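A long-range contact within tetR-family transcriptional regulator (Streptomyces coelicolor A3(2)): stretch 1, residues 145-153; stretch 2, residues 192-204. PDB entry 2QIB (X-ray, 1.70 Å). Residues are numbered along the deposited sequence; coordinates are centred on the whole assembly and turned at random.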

# COMPACT_ATOMS: atom_id res chain seq x y z
N PRO A 145 4.49 -6.48 19.99
CA PRO A 145 4.43 -5.10 19.52
C PRO A 145 3.15 -4.40 19.99
O PRO A 145 2.07 -4.97 19.88
CB PRO A 145 4.42 -5.26 17.98
CG PRO A 145 3.89 -6.61 17.74
CD PRO A 145 4.42 -7.45 18.89
N PRO A 146 3.27 -3.17 20.53
CA PRO A 146 2.08 -2.38 20.82
C PRO A 146 1.32 -2.00 19.53
O PRO A 146 1.87 -2.12 18.43
CB PRO A 146 2.65 -1.11 21.47
CG PRO A 146 4.02 -1.53 21.98
CD PRO A 146 4.51 -2.47 20.91
N ALA A 147 0.07 -1.53 19.67
CA ALA A 147 -0.73 -1.17 18.52
C ALA A 147 -0.05 -0.20 17.55
O ALA A 147 -0.11 -0.38 16.31
CB ALA A 147 -2.09 -0.58 18.97
N ARG A 148 0.57 0.83 18.11
CA ARG A 148 1.14 1.92 17.32
C ARG A 148 2.28 1.38 16.49
O ARG A 148 2.41 1.74 15.30
CB ARG A 148 1.60 3.07 18.21
CG ARG A 148 0.42 3.94 18.64
CD ARG A 148 0.76 4.97 19.71
NE ARG A 148 -0.46 5.71 20.05
CZ ARG A 148 -1.45 5.24 20.81
NH1 ARG A 148 -1.39 4.02 21.35
NH2 ARG A 148 -2.53 6.00 21.04
N LEU A 149 3.07 0.50 17.10
CA LEU A 149 4.21 -0.09 16.39
C LEU A 149 3.72 -1.01 15.28
O LEU A 149 4.26 -0.98 14.16
CB LEU A 149 5.12 -0.87 17.34
CG LEU A 149 6.31 -1.52 16.65
CD1 LEU A 149 7.20 -0.49 15.89
CD2 LEU A 149 7.14 -2.28 17.69
N GLU A 150 2.72 -1.84 15.59
CA GLU A 150 2.18 -2.73 14.56
C GLU A 150 1.69 -1.92 13.36
O GLU A 150 1.96 -2.28 12.22
CB GLU A 150 1.08 -3.62 15.09
CG GLU A 150 0.45 -4.45 13.99
CD GLU A 150 -0.51 -5.51 14.46
OE1 GLU A 150 -0.74 -5.62 15.69
OE2 GLU A 150 -1.01 -6.24 13.59
N LEU A 151 1.01 -0.81 13.62
CA LEU A 151 0.45 -0.03 12.50
C LEU A 151 1.57 0.61 11.67
O LEU A 151 1.53 0.57 10.43
CB LEU A 151 -0.50 1.03 13.05
CG LEU A 151 -1.28 1.78 11.95
CD1 LEU A 151 -2.72 2.15 12.36
CD2 LEU A 151 -0.51 3.01 11.58
N VAL A 152 2.56 1.19 12.34
CA VAL A 152 3.68 1.82 11.62
C VAL A 152 4.37 0.78 10.74
O VAL A 152 4.63 1.04 9.56
CB VAL A 152 4.70 2.48 12.56
CG1 VAL A 152 5.95 2.88 11.76
CG2 VAL A 152 4.05 3.69 13.21
N VAL A 153 4.63 -0.40 11.31
CA VAL A 153 5.37 -1.43 10.55
C VAL A 153 4.54 -1.93 9.36
O VAL A 153 5.01 -1.96 8.23
CB VAL A 153 5.84 -2.58 11.46
CG1 VAL A 153 6.47 -3.72 10.60
CG2 VAL A 153 6.82 -2.06 12.53
N VAL A 192 7.26 10.17 13.50
CA VAL A 192 5.96 10.84 13.53
C VAL A 192 5.09 10.23 14.64
O VAL A 192 4.50 10.95 15.45
CB VAL A 192 5.24 10.80 12.15
CG1 VAL A 192 3.79 11.22 12.27
CG2 VAL A 192 5.98 11.72 11.18
N SER A 193 5.05 8.90 14.69
CA SER A 193 4.25 8.20 15.70
C SER A 193 4.77 8.49 17.11
O SER A 193 4.00 8.64 18.04
CB SER A 193 4.25 6.70 15.46
OG SER A 193 3.46 6.02 16.42
N ALA A 194 6.09 8.54 17.26
CA ALA A 194 6.71 8.84 18.58
C ALA A 194 6.14 10.09 19.27
O ALA A 194 6.20 10.22 20.52
CB ALA A 194 8.22 8.96 18.42
N ALA A 195 5.57 11.01 18.49
CA ALA A 195 4.97 12.23 19.06
C ALA A 195 3.79 11.99 20.02
O ALA A 195 3.51 12.79 20.90
CB ALA A 195 4.57 13.21 17.93
N TYR A 196 3.11 10.87 19.85
CA TYR A 196 1.84 10.63 20.51
C TYR A 196 1.96 9.62 21.61
O TYR A 196 0.97 9.33 22.29
CB TYR A 196 0.83 10.11 19.47
CG TYR A 196 0.78 10.98 18.24
CD1 TYR A 196 0.34 12.30 18.32
CD2 TYR A 196 1.20 10.48 16.99
CE1 TYR A 196 0.30 13.12 17.19
CE2 TYR A 196 1.17 11.30 15.85
CZ TYR A 196 0.72 12.62 15.96
OH TYR A 196 0.69 13.45 14.85
N ASP A 197 3.16 9.05 21.77
CA ASP A 197 3.34 7.85 22.57
C ASP A 197 4.75 7.72 23.14
O ASP A 197 5.73 7.67 22.38
CB ASP A 197 3.00 6.62 21.72
CG ASP A 197 2.86 5.38 22.55
OD1 ASP A 197 1.80 5.25 23.21
OD2 ASP A 197 3.80 4.56 22.55
N GLU A 198 4.86 7.65 24.47
CA GLU A 198 6.17 7.55 25.11
C GLU A 198 6.83 6.20 24.85
O GLU A 198 8.04 6.13 24.66
CB GLU A 198 6.05 7.81 26.62
CG GLU A 198 5.55 9.21 26.99
CD GLU A 198 6.63 10.29 26.89
OE1 GLU A 198 7.81 9.96 26.64
OE2 GLU A 198 6.29 11.49 27.10
N GLU A 199 6.03 5.14 24.82
CA GLU A 199 6.55 3.81 24.53
C GLU A 199 7.17 3.79 23.11
O GLU A 199 8.30 3.30 22.90
CB GLU A 199 5.44 2.77 24.73
CG GLU A 199 5.90 1.32 24.76
CD GLU A 199 4.74 0.33 24.89
OE1 GLU A 199 3.58 0.68 24.58
OE2 GLU A 199 5.00 -0.83 25.30
N MSE A 200 6.45 4.37 22.15
CA MSE A 200 6.99 4.58 20.81
C MSE A 200 8.25 5.47 20.82
O MSE A 200 9.25 5.14 20.16
CB MSE A 200 5.88 5.16 19.91
CG MSE A 200 6.11 5.00 18.44
SE MSE A 200 6.32 3.10 17.83
CE MSE A 200 7.87 3.48 16.84
N GLY A 201 8.21 6.57 21.57
CA GLY A 201 9.37 7.47 21.69
C GLY A 201 10.63 6.76 22.16
O GLY A 201 11.71 6.96 21.63
N ALA A 202 10.47 5.88 23.14
CA ALA A 202 11.62 5.18 23.69
C ALA A 202 12.22 4.23 22.67
O ALA A 202 13.45 4.12 22.57
CB ALA A 202 11.23 4.45 24.98
N LEU A 203 11.37 3.55 21.89
CA LEU A 203 11.88 2.61 20.91
C LEU A 203 12.67 3.38 19.84
O LEU A 203 13.76 2.98 19.47
CB LEU A 203 10.75 1.81 20.25
CG LEU A 203 11.15 0.95 19.05
CD1 LEU A 203 12.21 -0.09 19.41
CD2 LEU A 203 9.89 0.26 18.51
N VAL A 204 12.10 4.47 19.34
CA VAL A 204 12.72 5.24 18.27
C VAL A 204 14.06 5.85 18.72
O VAL A 204 15.06 5.84 17.98
CB VAL A 204 11.74 6.33 17.74
CG1 VAL A 204 12.35 7.08 16.58
CG2 VAL A 204 10.47 5.66 17.28

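Read from the second stretch, this contact is built by packing: no hydrogen bond crosses it, and only one long charge pair does, within 406 Å² of buried surface. Its first working residue is Ser193, in a helix that begins earlier in the chain, with its CB pointing toward the helix of stretch 1. Ser193 is a small residue, and the helices are close here: Ser193 CA lies 7.2 Å from Arg148 CA. Val152 CG2 packs against Ser193 CB at 3.8 Å, and Arg148 CB lies 3.9 Å from Ser193 OG.

The chain then turns. Tyr196 starts toward stretch 1, but its ring leads away, while Tyr196 O lies 4.5 Å from Arg148 NE. Asp197 does two jobs. As N-cap of the next helix, its OD2 accepts from Met200 N at 2.7 Å, which suits a short acidic side chain at that position. Its OD1 lies over one face of the Arg148 guanidinium, 3.9 Å from NH1: a long salt bridge of charges only, with no N-H aimed at the oxygen. The aliphatic part of the arginine also packs here, with Arg148 CD 3.4 Å from Asp197 CB. Meanwhile Arg148 NE and NH2 find hydrogen bonds elsewhere in the structure.

Glu199, extended (chi1 and chi2 both t) and exposed, where its charge can meet solvent, brings OE1 to 3.4 Å from Pro146 CG. That proline is itself an N-cap, so each stretch starts a helix at this border.

One residue on, the contact turns apolar. Selenomethionine Met200 sets SE 4.1 Å from Leu149 CA and CE 4.1 Å from Leu149 CD1. Leu203, a turn after Glu199, adds CD2 at 3.8 Å from the same Leu149 CD1. Leu149 CB points sideways, yet its branched end reaches both partners. Ser193, Met200, Leu149 and Val152 are buried, which fits small or apolar side chains. The rule is economical: a small residue beside the partner helix, a capping acid at the turn, then flexible and branched hydrophobics.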